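Local coordinates for protein possible glutathione S-transferase (Rhodopseudomonas palustris, PDB 3M8N) that probably acts as a glutathione transferase, joining the thiol of glutathione to electrophilic small molecules, at residues F113-V118 with H127-W132; L47-S52 with G63-E68; N145-K148 with Y152-A155; L6-M9 with N14-K17. One frame throughout, in Å; residues are numbered along the deposited sequence.

Contact 1 of 4, residues F113-V118 with H127-W132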
loop_
_atom_site.group_PDB
_atom_site.type_symbol
_atom_site.label_atom_id
_atom_site.label_comp_id
_atom_site.label_asym_id
_atom_site.label_seq_id
_atom_site.Cartn_x
_atom_site.Cartn_y
_atom_site.Cartn_z
ATOM N N PHE A 113 -10.431 7.584 -12.531
ATOM C CA PHE A 113 -11.285 6.512 -12.980
ATOM C C PHE A 113 -12.614 7.094 -13.413
ATOM O O PHE A 113 -13.107 6.793 -14.503
ATOM C CB PHE A 113 -11.488 5.467 -11.870
ATOM C CG PHE A 113 -12.365 4.337 -12.284
ATOM C CD1 PHE A 113 -11.858 3.305 -13.070
ATOM C CD2 PHE A 113 -13.706 4.314 -11.926
ATOM C CE1 PHE A 113 -12.682 2.251 -13.486
ATOM C CE2 PHE A 113 -14.538 3.274 -12.325
ATOM C CZ PHE A 113 -14.035 2.238 -13.093
ATOM N N TRP A 114 -13.174 7.912 -12.524
ATOM C CA TRP A 114 -14.550 8.432 -12.677
ATOM C C TRP A 114 -14.634 9.562 -13.678
ATOM O O TRP A 114 -15.500 9.546 -14.536
ATOM C CB TRP A 114 -15.162 8.818 -11.307
ATOM C CG TRP A 114 -15.439 7.606 -10.506
ATOM C CD1 TRP A 114 -14.710 7.120 -9.457
ATOM C CD2 TRP A 114 -16.497 6.681 -10.722
ATOM N NE1 TRP A 114 -15.253 5.942 -9.015
ATOM C CE2 TRP A 114 -16.357 5.658 -9.773
ATOM C CE3 TRP A 114 -17.556 6.626 -11.630
ATOM C CZ2 TRP A 114 -17.235 4.601 -9.695
ATOM C CZ3 TRP A 114 -18.433 5.580 -11.551
ATOM C CH2 TRP A 114 -18.273 4.576 -10.583
ATOM N N LEU A 115 -13.680 10.489 -13.602
ATOM C CA LEU A 115 -13.693 11.646 -14.482
ATOM C C LEU A 115 -13.111 11.393 -15.859
ATOM O O LEU A 115 -13.453 12.066 -16.801
ATOM C CB LEU A 115 -13.026 12.855 -13.835
ATOM C CG LEU A 115 -13.524 13.235 -12.460
ATOM C CD1 LEU A 115 -12.836 14.520 -11.989
ATOM C CD2 LEU A 115 -15.087 13.320 -12.371
ATOM N N CYS A 116 -12.225 10.429 -15.990
ATOM C CA CYS A 116 -11.570 10.214 -17.277
ATOM C C CYS A 116 -11.947 8.891 -17.892
ATOM O O CYS A 116 -11.976 8.787 -19.105
ATOM C CB CYS A 116 -10.015 10.369 -17.256
ATOM S SG CYS A 116 -9.211 11.893 -16.508
ATOM N N LEU A 117 -12.242 7.875 -17.099
ATOM C CA LEU A 117 -12.430 6.555 -17.703
ATOM C C LEU A 117 -13.886 6.077 -17.886
ATOM O O LEU A 117 -14.239 5.491 -18.907
ATOM C CB LEU A 117 -11.605 5.561 -16.906
ATOM C CG LEU A 117 -11.117 4.245 -17.470
ATOM C CD1 LEU A 117 -10.370 4.459 -18.773
ATOM C CD2 LEU A 117 -10.208 3.644 -16.408
ATOM N N VAL A 118 -14.714 6.299 -16.873
ATOM C CA VAL A 118 -16.104 5.879 -16.906
ATOM C C VAL A 118 -16.906 6.873 -17.683
ATOM O O VAL A 118 -16.934 8.058 -17.337
ATOM C CB VAL A 118 -16.664 5.855 -15.518
ATOM C CG1 VAL A 118 -18.158 5.769 -15.547
ATOM C CG2 VAL A 118 -16.088 4.684 -14.775
ATOM N N HIS A 127 -20.628 14.237 -5.377
ATOM C CA HIS A 127 -20.386 14.327 -3.946
ATOM C C HIS A 127 -18.951 13.968 -3.539
ATOM O O HIS A 127 -18.517 14.312 -2.438
ATOM C CB HIS A 127 -21.364 13.431 -3.166
ATOM C CG HIS A 127 -22.814 13.712 -3.442
ATOM N ND1 HIS A 127 -23.399 14.947 -3.218
ATOM C CD2 HIS A 127 -23.807 12.909 -3.907
ATOM C CE1 HIS A 127 -24.678 14.898 -3.557
ATOM N NE2 HIS A 127 -24.952 13.673 -3.976
ATOM N N ALA A 128 -18.227 13.230 -4.376
ATOM C CA ALA A 128 -16.945 12.709 -3.943
ATOM C C ALA A 128 -15.852 13.670 -4.344
ATOM O O ALA A 128 -14.885 13.855 -3.631
ATOM C CB ALA A 128 -16.729 11.381 -4.531
ATOM N N LEU A 129 -16.062 14.326 -5.472
ATOM C CA LEU A 129 -15.099 15.200 -6.063
ATOM C C LEU A 129 -14.281 16.107 -5.167
ATOM O O LEU A 129 -13.070 16.124 -5.249
ATOM C CB LEU A 129 -15.799 16.063 -7.052
ATOM C CG LEU A 129 -15.142 15.813 -8.367
ATOM C CD1 LEU A 129 -16.075 14.896 -9.160
ATOM C CD2 LEU A 129 -14.941 17.156 -9.023
ATOM N N GLU A 130 -14.896 16.914 -4.336
ATOM C CA GLU A 130 -14.079 17.981 -3.737
ATOM C C GLU A 130 -13.148 17.461 -2.604
ATOM O O GLU A 130 -12.149 18.113 -2.217
ATOM C CB GLU A 130 -14.928 19.247 -3.421
ATOM C CG GLU A 130 -14.673 19.940 -2.066
ATOM C CD GLU A 130 -15.695 19.500 -1.001
ATOM O OE1 GLU A 130 -16.874 19.919 -1.119
ATOM O OE2 GLU A 130 -15.328 18.735 -0.061
ATOM N N ASP A 131 -13.483 16.259 -2.114
ATOM C CA ASP A 131 -12.593 15.480 -1.266
ATOM C C ASP A 131 -11.424 14.925 -2.036
ATOM O O ASP A 131 -10.310 14.985 -1.547
ATOM C CB ASP A 131 -13.336 14.312 -0.699
ATOM C CG ASP A 131 -14.187 14.704 0.420
ATOM O OD1 ASP A 131 -13.673 15.502 1.257
ATOM O OD2 ASP A 131 -15.362 14.227 0.456
ATOM N N TRP A 132 -11.697 14.372 -3.223
ATOM C CA TRP A 132 -10.662 13.817 -4.075
ATOM C C TRP A 132 -9.659 14.913 -4.326
ATOM O O TRP A 132 -8.456 14.720 -4.136
ATOM C CB TRP A 132 -11.229 13.276 -5.374
ATOM C CG TRP A 132 -11.983 12.083 -5.132
ATOM C CD1 TRP A 132 -11.927 11.298 -4.023
ATOM C CD2 TRP A 132 -12.927 11.488 -5.997
ATOM N NE1 TRP A 132 -12.783 10.227 -4.148
ATOM C CE2 TRP A 132 -13.414 10.327 -5.359
ATOM C CE3 TRP A 132 -13.419 11.815 -7.273
ATOM C CZ2 TRP A 132 -14.378 9.487 -5.945
ATOM C CZ3 TRP A 132 -14.387 10.941 -7.870
ATOM C CH2 TRP A 132 -14.836 9.802 -7.192
#

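Contact 2 of 4, residues L47-S52 with G63-E68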
loop_
_atom_site.group_PDB
_atom_site.type_symbol
_atom_site.label_atom_id
_atom_site.label_comp_id
_atom_site.label_asym_id
_atom_site.label_seq_id
_atom_site.Cartn_x
_atom_site.Cartn_y
_atom_site.Cartn_z
ATOM N N LEU A 47 -12.327 -15.130 -12.031
ATOM C CA LEU A 47 -12.414 -15.169 -10.589
ATOM C C LEU A 47 -11.694 -16.388 -10.062
ATOM O O LEU A 47 -11.198 -16.408 -8.961
ATOM C CB LEU A 47 -13.863 -15.151 -10.194
ATOM C CG LEU A 47 -14.392 -13.751 -10.373
ATOM C CD1 LEU A 47 -15.840 -13.795 -10.065
ATOM C CD2 LEU A 47 -13.738 -12.805 -9.446
ATOM N N ALA A 48 -11.579 -17.392 -10.900
ATOM C CA ALA A 48 -10.804 -18.533 -10.545
ATOM C C ALA A 48 -9.342 -18.179 -10.210
ATOM O O ALA A 48 -8.785 -18.778 -9.298
ATOM C CB ALA A 48 -10.881 -19.577 -11.639
ATOM N N LYS A 49 -8.716 -17.226 -10.916
ATOM C CA LYS A 49 -7.289 -16.861 -10.686
ATOM C C LYS A 49 -7.125 -15.759 -9.639
ATOM O O LYS A 49 -6.188 -15.771 -8.842
ATOM C CB LYS A 49 -6.669 -16.387 -11.978
ATOM C CG LYS A 49 -7.051 -17.172 -13.138
ATOM C CD LYS A 49 -7.043 -16.249 -14.313
ATOM C CE LYS A 49 -7.611 -16.901 -15.572
ATOM N NZ LYS A 49 -6.565 -17.616 -16.331
ATOM N N ASN A 50 -8.010 -14.776 -9.677
ATOM C CA ASN A 50 -8.151 -13.891 -8.552
ATOM C C ASN A 50 -9.592 -13.723 -8.147
ATOM O O ASN A 50 -10.384 -13.171 -8.906
ATOM C CB ASN A 50 -7.491 -12.535 -8.756
ATOM C CG ASN A 50 -7.543 -11.689 -7.514
ATOM O OD1 ASN A 50 -8.369 -10.856 -7.416
ATOM N ND2 ASN A 50 -6.687 -11.943 -6.542
ATOM N N PRO A 51 -9.925 -14.205 -6.926
ATOM C CA PRO A 51 -11.320 -14.304 -6.432
ATOM C C PRO A 51 -11.947 -12.935 -6.213
ATOM O O PRO A 51 -13.186 -12.869 -6.211
ATOM C CB PRO A 51 -11.170 -15.034 -5.074
ATOM C CG PRO A 51 -9.747 -15.554 -5.053
ATOM C CD PRO A 51 -8.966 -14.624 -5.874
ATOM N N SER A 52 -11.106 -11.887 -6.057
ATOM C CA SER A 52 -11.506 -10.451 -5.924
ATOM C C SER A 52 -11.620 -9.628 -7.188
ATOM O O SER A 52 -11.812 -8.434 -7.093
ATOM C CB SER A 52 -10.523 -9.660 -5.082
ATOM O OG SER A 52 -10.027 -10.452 -4.055
ATOM N N GLY A 63 -0.826 -21.402 -12.520
ATOM C CA GLY A 63 -1.840 -21.254 -11.472
ATOM C C GLY A 63 -1.454 -20.604 -10.150
ATOM O O GLY A 63 -2.065 -20.875 -9.140
ATOM N N ARG A 64 -0.446 -19.747 -10.156
ATOM C CA ARG A 64 -0.150 -18.933 -9.019
ATOM C C ARG A 64 -0.069 -17.452 -9.417
ATOM O O ARG A 64 0.753 -17.054 -10.202
ATOM C CB ARG A 64 1.123 -19.395 -8.338
ATOM C CG ARG A 64 1.200 -18.845 -6.908
ATOM C CD ARG A 64 2.438 -19.244 -6.136
ATOM N NE ARG A 64 2.453 -18.549 -4.856
ATOM C CZ ARG A 64 3.473 -18.577 -3.993
ATOM N NH1 ARG A 64 4.564 -19.299 -4.275
ATOM N NH2 ARG A 64 3.399 -17.908 -2.827
ATOM N N TYR A 65 -0.951 -16.654 -8.846
ATOM C CA TYR A 65 -1.154 -15.248 -9.210
ATOM C C TYR A 65 -0.846 -14.240 -8.114
ATOM O O TYR A 65 -1.296 -14.357 -6.998
ATOM C CB TYR A 65 -2.584 -15.092 -9.634
ATOM C CG TYR A 65 -2.934 -16.067 -10.700
ATOM C CD1 TYR A 65 -2.690 -15.771 -12.048
ATOM C CD2 TYR A 65 -3.462 -17.296 -10.387
ATOM C CE1 TYR A 65 -2.991 -16.672 -13.033
ATOM C CE2 TYR A 65 -3.780 -18.216 -11.385
ATOM C CZ TYR A 65 -3.528 -17.897 -12.695
ATOM O OH TYR A 65 -3.820 -18.802 -13.673
ATOM N N LEU A 66 -0.073 -13.238 -8.421
ATOM C CA LEU A 66 0.138 -12.208 -7.482
ATOM C C LEU A 66 -0.681 -11.000 -7.890
ATOM O O LEU A 66 -0.736 -10.641 -9.036
ATOM C CB LEU A 66 1.636 -11.927 -7.387
ATOM C CG LEU A 66 2.125 -10.761 -6.576
ATOM C CD1 LEU A 66 2.014 -11.081 -5.124
ATOM C CD2 LEU A 66 3.491 -10.541 -6.988
ATOM N N ALA A 67 -1.416 -10.440 -6.937
ATOM C CA ALA A 67 -2.263 -9.306 -7.169
ATOM C C ALA A 67 -1.685 -8.108 -6.499
ATOM O O ALA A 67 -0.733 -8.211 -5.760
ATOM C CB ALA A 67 -3.611 -9.558 -6.634
ATOM N N GLU A 68 -2.285 -6.954 -6.739
ATOM C CA GLU A 68 -1.834 -5.670 -6.161
ATOM C C GLU A 68 -0.619 -5.128 -6.896
ATOM O O GLU A 68 0.492 -5.594 -6.699
ATOM C CB GLU A 68 -1.553 -5.689 -4.638
ATOM C CG GLU A 68 -2.774 -5.980 -3.732
ATOM C CD GLU A 68 -3.819 -4.870 -3.682
ATOM O OE1 GLU A 68 -3.470 -3.673 -3.915
ATOM O OE2 GLU A 68 -4.999 -5.209 -3.439
#

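Contact 3 of 4, residues N145-K148 with Y152-A155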
loop_
_atom_site.group_PDB
_atom_site.type_symbol
_atom_site.label_atom_id
_atom_site.label_comp_id
_atom_site.label_asym_id
_atom_site.label_seq_id
_atom_site.Cartn_x
_atom_site.Cartn_y
_atom_site.Cartn_z
ATOM N N ASN A 145 6.802 18.894 -1.220
ATOM C CA ASN A 145 7.706 19.247 -0.155
ATOM C C ASN A 145 8.965 18.366 -0.091
ATOM O O ASN A 145 10.076 18.840 0.242
ATOM C CB ASN A 145 6.931 19.451 1.165
ATOM C CG ASN A 145 7.694 18.959 2.422
ATOM O OD1 ASN A 145 7.751 17.722 2.705
ATOM N ND2 ASN A 145 8.222 19.911 3.223
ATOM N N HIS A 146 8.796 17.092 -0.458
ATOM C CA HIS A 146 9.867 16.100 -0.406
ATOM C C HIS A 146 10.826 16.249 -1.561
ATOM O O HIS A 146 12.021 16.094 -1.419
ATOM C CB HIS A 146 9.253 14.684 -0.410
ATOM C CG HIS A 146 10.259 13.617 -0.222
ATOM N ND1 HIS A 146 10.675 12.798 -1.247
ATOM C CD2 HIS A 146 10.985 13.274 0.859
ATOM C CE1 HIS A 146 11.616 11.993 -0.808
ATOM N NE2 HIS A 146 11.827 12.263 0.465
ATOM N N LEU A 147 10.260 16.560 -2.713
ATOM C CA LEU A 147 10.968 16.691 -3.923
ATOM C C LEU A 147 11.732 18.001 -3.966
ATOM O O LEU A 147 12.415 18.289 -4.948
ATOM C CB LEU A 147 9.994 16.615 -5.096
ATOM C CG LEU A 147 9.523 15.192 -5.395
ATOM C CD1 LEU A 147 8.361 15.210 -6.376
ATOM C CD2 LEU A 147 10.664 14.315 -5.917
ATOM N N LYS A 148 11.617 18.788 -2.902
ATOM C CA LYS A 148 12.324 20.027 -2.804
ATOM C C LYS A 148 13.763 19.701 -2.572
ATOM O O LYS A 148 14.621 20.162 -3.288
ATOM C CB LYS A 148 11.748 20.912 -1.703
ATOM C CG LYS A 148 10.635 21.837 -2.246
ATOM C CD LYS A 148 9.726 22.361 -1.141
ATOM C CE LYS A 148 8.273 22.603 -1.634
ATOM N NZ LYS A 148 8.054 23.807 -2.480
ATOM N N TYR A 152 14.477 11.985 -6.272
ATOM C CA TYR A 152 13.675 10.749 -6.287
ATOM C C TYR A 152 13.152 10.455 -4.926
ATOM O O TYR A 152 13.724 10.912 -3.923
ATOM C CB TYR A 152 14.523 9.563 -6.743
ATOM C CG TYR A 152 15.050 9.677 -8.153
ATOM C CD1 TYR A 152 14.255 9.344 -9.236
ATOM C CD2 TYR A 152 16.353 10.161 -8.389
ATOM C CE1 TYR A 152 14.743 9.466 -10.514
ATOM C CE2 TYR A 152 16.853 10.288 -9.661
ATOM C CZ TYR A 152 16.057 9.942 -10.716
ATOM O OH TYR A 152 16.580 10.039 -11.999
ATOM N N PHE A 153 12.094 9.651 -4.873
ATOM C CA PHE A 153 11.439 9.441 -3.582
ATOM C C PHE A 153 12.243 8.649 -2.571
ATOM O O PHE A 153 12.198 8.952 -1.401
ATOM C CB PHE A 153 9.997 8.937 -3.728
ATOM C CG PHE A 153 9.047 10.013 -4.110
ATOM C CD1 PHE A 153 8.477 10.824 -3.140
ATOM C CD2 PHE A 153 8.777 10.272 -5.420
ATOM C CE1 PHE A 153 7.657 11.857 -3.489
ATOM C CE2 PHE A 153 7.977 11.272 -5.756
ATOM C CZ PHE A 153 7.410 12.074 -4.806
ATOM N N ALA A 154 13.015 7.662 -2.992
ATOM C CA ALA A 154 13.780 6.881 -2.014
ATOM C C ALA A 154 15.190 6.668 -2.494
ATOM O O ALA A 154 15.375 6.481 -3.698
ATOM C CB ALA A 154 13.075 5.485 -1.782
ATOM N N ALA A 155 16.167 6.658 -1.565
ATOM C CA ALA A 155 17.516 6.145 -1.842
ATOM C C ALA A 155 18.345 6.947 -2.883
ATOM O O ALA A 155 19.334 6.445 -3.447
ATOM C CB ALA A 155 17.422 4.682 -2.302
#

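Contact 4 of 4, residues L6-M9 with N14-K17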
loop_
_atom_site.group_PDB
_atom_site.type_symbol
_atom_site.label_atom_id
_atom_site.label_comp_id
_atom_site.label_asym_id
_atom_site.label_seq_id
_atom_site.Cartn_x
_atom_site.Cartn_y
_atom_site.Cartn_z
ATOM N N LEU A 6 1.076 -11.227 -17.655
ATOM C CA LEU A 6 0.334 -10.178 -17.030
ATOM C C LEU A 6 -1.079 -9.966 -17.581
ATOM O O LEU A 6 -1.284 -9.658 -18.747
ATOM C CB LEU A 6 1.112 -8.869 -17.105
ATOM C CG LEU A 6 0.641 -7.592 -16.394
ATOM C CD1 LEU A 6 0.812 -7.700 -14.847
ATOM C CD2 LEU A 6 1.366 -6.353 -16.946
ATOM N N TYR A 7 -2.055 -10.057 -16.691
ATOM C CA TYR A 7 -3.407 -9.668 -17.004
ATOM C C TYR A 7 -3.506 -8.206 -16.672
ATOM O O TYR A 7 -3.209 -7.787 -15.553
ATOM C CB TYR A 7 -4.406 -10.475 -16.192
ATOM C CG TYR A 7 -4.383 -11.975 -16.478
ATOM C CD1 TYR A 7 -5.328 -12.563 -17.307
ATOM C CD2 TYR A 7 -3.416 -12.808 -15.878
ATOM C CE1 TYR A 7 -5.306 -13.925 -17.545
ATOM C CE2 TYR A 7 -3.384 -14.147 -16.095
ATOM C CZ TYR A 7 -4.321 -14.706 -16.939
ATOM O OH TYR A 7 -4.264 -16.060 -17.150
ATOM N N SER A 8 -3.890 -7.431 -17.676
ATOM C CA SER A 8 -3.678 -5.990 -17.677
ATOM C C SER A 8 -4.812 -5.248 -18.328
ATOM O O SER A 8 -5.350 -5.673 -19.287
ATOM C CB SER A 8 -2.331 -5.658 -18.382
ATOM O OG SER A 8 -2.115 -4.298 -18.576
HETATM N N MSE A 9 -5.173 -4.118 -17.782
HETATM C CA MSE A 9 -6.006 -3.213 -18.493
HETATM C C MSE A 9 -5.198 -2.040 -19.005
HETATM O O MSE A 9 -4.473 -1.399 -18.288
HETATM C CB MSE A 9 -7.091 -2.738 -17.560
HETATM C CG MSE A 9 -8.202 -2.028 -18.263
HETATM SE SE MSE A 9 -9.562 -1.463 -16.979
HETATM C CE MSE A 9 -9.849 0.312 -17.678
ATOM N N ASN A 14 -3.115 1.410 -12.320
ATOM C CA ASN A 14 -2.423 0.331 -11.634
ATOM C C ASN A 14 -1.732 -0.639 -12.526
ATOM O O ASN A 14 -0.641 -1.090 -12.176
ATOM C CB ASN A 14 -3.364 -0.428 -10.705
ATOM C CG ASN A 14 -3.688 0.351 -9.479
ATOM O OD1 ASN A 14 -2.859 1.044 -8.963
ATOM N ND2 ASN A 14 -4.916 0.268 -9.027
ATOM N N SER A 15 -2.373 -0.957 -13.654
ATOM C CA SER A 15 -1.842 -1.879 -14.586
ATOM C C SER A 15 -0.673 -1.237 -15.282
ATOM O O SER A 15 0.329 -1.915 -15.545
ATOM C CB SER A 15 -2.848 -2.255 -15.661
ATOM O OG SER A 15 -3.767 -3.254 -15.283
ATOM N N TYR A 16 -0.804 0.037 -15.627
ATOM C CA TYR A 16 0.278 0.717 -16.280
ATOM C C TYR A 16 1.541 0.790 -15.434
ATOM O O TYR A 16 2.617 0.699 -15.965
ATOM C CB TYR A 16 -0.141 2.106 -16.705
ATOM C CG TYR A 16 1.021 3.049 -17.093
ATOM C CD1 TYR A 16 1.858 2.755 -18.147
ATOM C CD2 TYR A 16 1.237 4.251 -16.404
ATOM C CE1 TYR A 16 2.922 3.630 -18.501
ATOM C CE2 TYR A 16 2.297 5.116 -16.756
ATOM C CZ TYR A 16 3.118 4.795 -17.809
ATOM O OH TYR A 16 4.114 5.633 -18.184
ATOM N N LYS A 17 1.434 0.969 -14.119
ATOM C CA LYS A 17 2.604 0.842 -13.219
ATOM C C LYS A 17 3.447 -0.416 -13.478
ATOM O O LYS A 17 4.662 -0.346 -13.578
ATOM C CB LYS A 17 2.182 0.864 -11.749
ATOM C CG LYS A 17 1.793 2.183 -11.252
ATOM C CD LYS A 17 0.575 2.080 -10.373
ATOM C CE LYS A 17 0.932 1.580 -9.118
ATOM N NZ LYS A 17 -0.011 2.260 -8.190
#

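Contact 1 of 4, residues F113-V118 with H127-W132
W114 and W132 both place CG anti to the carbonyl carbon and beside the backbone N (chi1 -70° and -71°), and this turns the two indoles toward each other from neighbouring helices. L115 makes the same choice, which sends its CD2 toward L129. The indole planes lie within 16° of each other, but they are slid so far apart that the five-membered ring of W114 and the six-membered ring of W132 have centroids 5.5 Å apart and barely overlap. The touch is therefore confined to a few atoms, approached obliquely: CD1 of W114 meets CH2 of W132 at 3.5 Å, and CB of W114 is 4.1 Å from CZ3 of W132. Beside this pair, CD2 of L115 rests on CD1 of L129 at 3.7 Å, methyl against methyl. Both indoles are backed within their own segments: CD2 of F113 lies over one face of W114, and CB of A128 over one face of W132, each offset toward the rim. The interface is wholly apolar. Nearby, C116 touches C175, although the disulfide seen between them in another structure of this protein is absent. The contact clasps the C-terminal end of helix 87-117 to the N-terminal part of helix 129-146 at the surface of the all-helical domain, on either side of an irregular connection, and W132 also reaches N107 and S110 on helix 87-117.

Contact 2 of 4, residues L47-S52 with G63-E68
The main interaction between K49 and Y65 is a CH-pi contact. CB of K49 stands 3.5 Å from the centroid of the Y65 ring, only 13° off its normal, so the methylene sits over the middle of one face. From there the lysine chain runs on obliquely across the phenol, with CG of K49 3.6 Å from CZ of Y65. K49 CG is anti to the carbonyl carbon (chi1 -41°), which keeps the aliphatic part against the ring, and the chain then bends to carry NZ to a hydrogen bond with the hydroxyl of Y7. The backbone adds van der Waals contact: O of K49 comes within 3.5 Å of CD2 of Y65. A second, smaller touch is made where ND2 of N50 meets the methyl of A67 at 3.9 Å. Among the polar contacts, the buried amide of N50 is steadied by its own loop, since OD1 accepts the backbone N-H of Q54 and also a weak, bent Asx-turn bond from the N of S52 (3.2 Å, 124°). Together these contacts lay the loop after helix 44-47 against edge strand 65-67 of the thioredoxin-like sheet. N50, Y65 and A67 all touch L57 on the adjacent strand 57-59. The chain runs on to E68, at the N-cap of helix 69-77, and there it meets the second subunit: Q95 of that chain bonds the N of A67, and its H102 bonds E68.

Contact 3 of 4, residues N145-K148 with Y152-A155
The chain turns back on itself between H146, near the C-terminal end of helix 129-146, and F153, bringing the CA atoms of L147 and Y152 to 6.9 Å. H146 and L147 approach the F153 ring from the same side, H146 obliquely near CD1 and L147 over the face toward CZ and CE2. The imidazole of H146 is nearly parallel to the phenyl, with planes at 14°, but slid aside so that the centroids are 5.4 Å apart and little overlap remains; the touch is ND1 of H146 against CD1 of F153 at 3.5 Å. H146 holds CG anti to its own N (chi1 -174°), which carries the ring toward the 152-155 segment, where CE1 comes 3.2 Å from the backbone O of F153, obliquely to the imidazole plane. L147 crosses the phenyl at about a right angle: its CD2 lies 4.0 Å above one face, offset toward the rim, and its CD1 packs on CZ of F153 at 3.6 Å. Without the phenyl, as with an alanine here, a gap would probably open beside both L147 methyls and the H146 ring would be freer to turn. Further rings close in on the phenyl, with W188 meeting it edge-to-face and W96 at an inclined angle. Thus the turn is fastened to the core of the helical domain. L147 also packs on helix 183-193, and the N of F153 bonds OD1 of D162, near the start of helix 160-169, in a T-x-x-D sequence, T159 to D162, consistent with the N-capping box known at this helix in GSTs.

Contact 4 of 4, residues L6-M9 with N14-K17
A single hydrogen bond joins S15 to M9: the backbone N of M9, here selenomethionine, donates to OG of S15 at 3.0 Å and is nearly straight, with an N-H...O angle of 164°. S15 carries OG anti to its carbonyl carbon (chi1 -82°), aiming the hydroxyl from the first turn of the helix at the chain just leaving the strand. Van der Waals contacts fill in around it. CB of S15 lies 3.2 Å from O of M9 and 3.6 Å from OG of S8, whose hydroxyl is bonded in turn to NE of R19 one turn further along the helix. With the hydroxyl of S15 gone, as in an alanine here, the buried N-H of M9 is likely to be left without this acceptor and the strand-to-helix turn less firmly held. Separate from this, and within the helix, NZ of K17 bonds OD1 of N14 at 3.2 Å; it also forms a salt bridge with E100 of helix 87-117. The contact closes the first corner of the beta-alpha-beta unit of the thioredoxin-like domain, where strand 4-8 passes into helix 13-24 before parallel strand 29-33; L6 packs along this helix on V18 and L22, and S15 also touches P56, just before strand 57-59.

In the fold
Along the chain the order is contact 4, contact 2, contact 1, contact 3, each closing before the next opens. Contacts 4 and 2 hold parts of the thioredoxin-like domain; their centres are 13 Å apart, and they serve the same four-stranded sheet, joined through Y7. Contacts 1 and 3 belong to the helical domain and share helix 129-146, one near its start and one near its end, with centres 27 Å apart. Contact 1 meets contact 4 where L117 CD2 packs on M9 CE at 3.6 Å, at the interface between the two domains. Contacts 2 and 3 lie on opposite sides of the chain's centre, 33 Å apart between centres, spanning the two-domain GST fold.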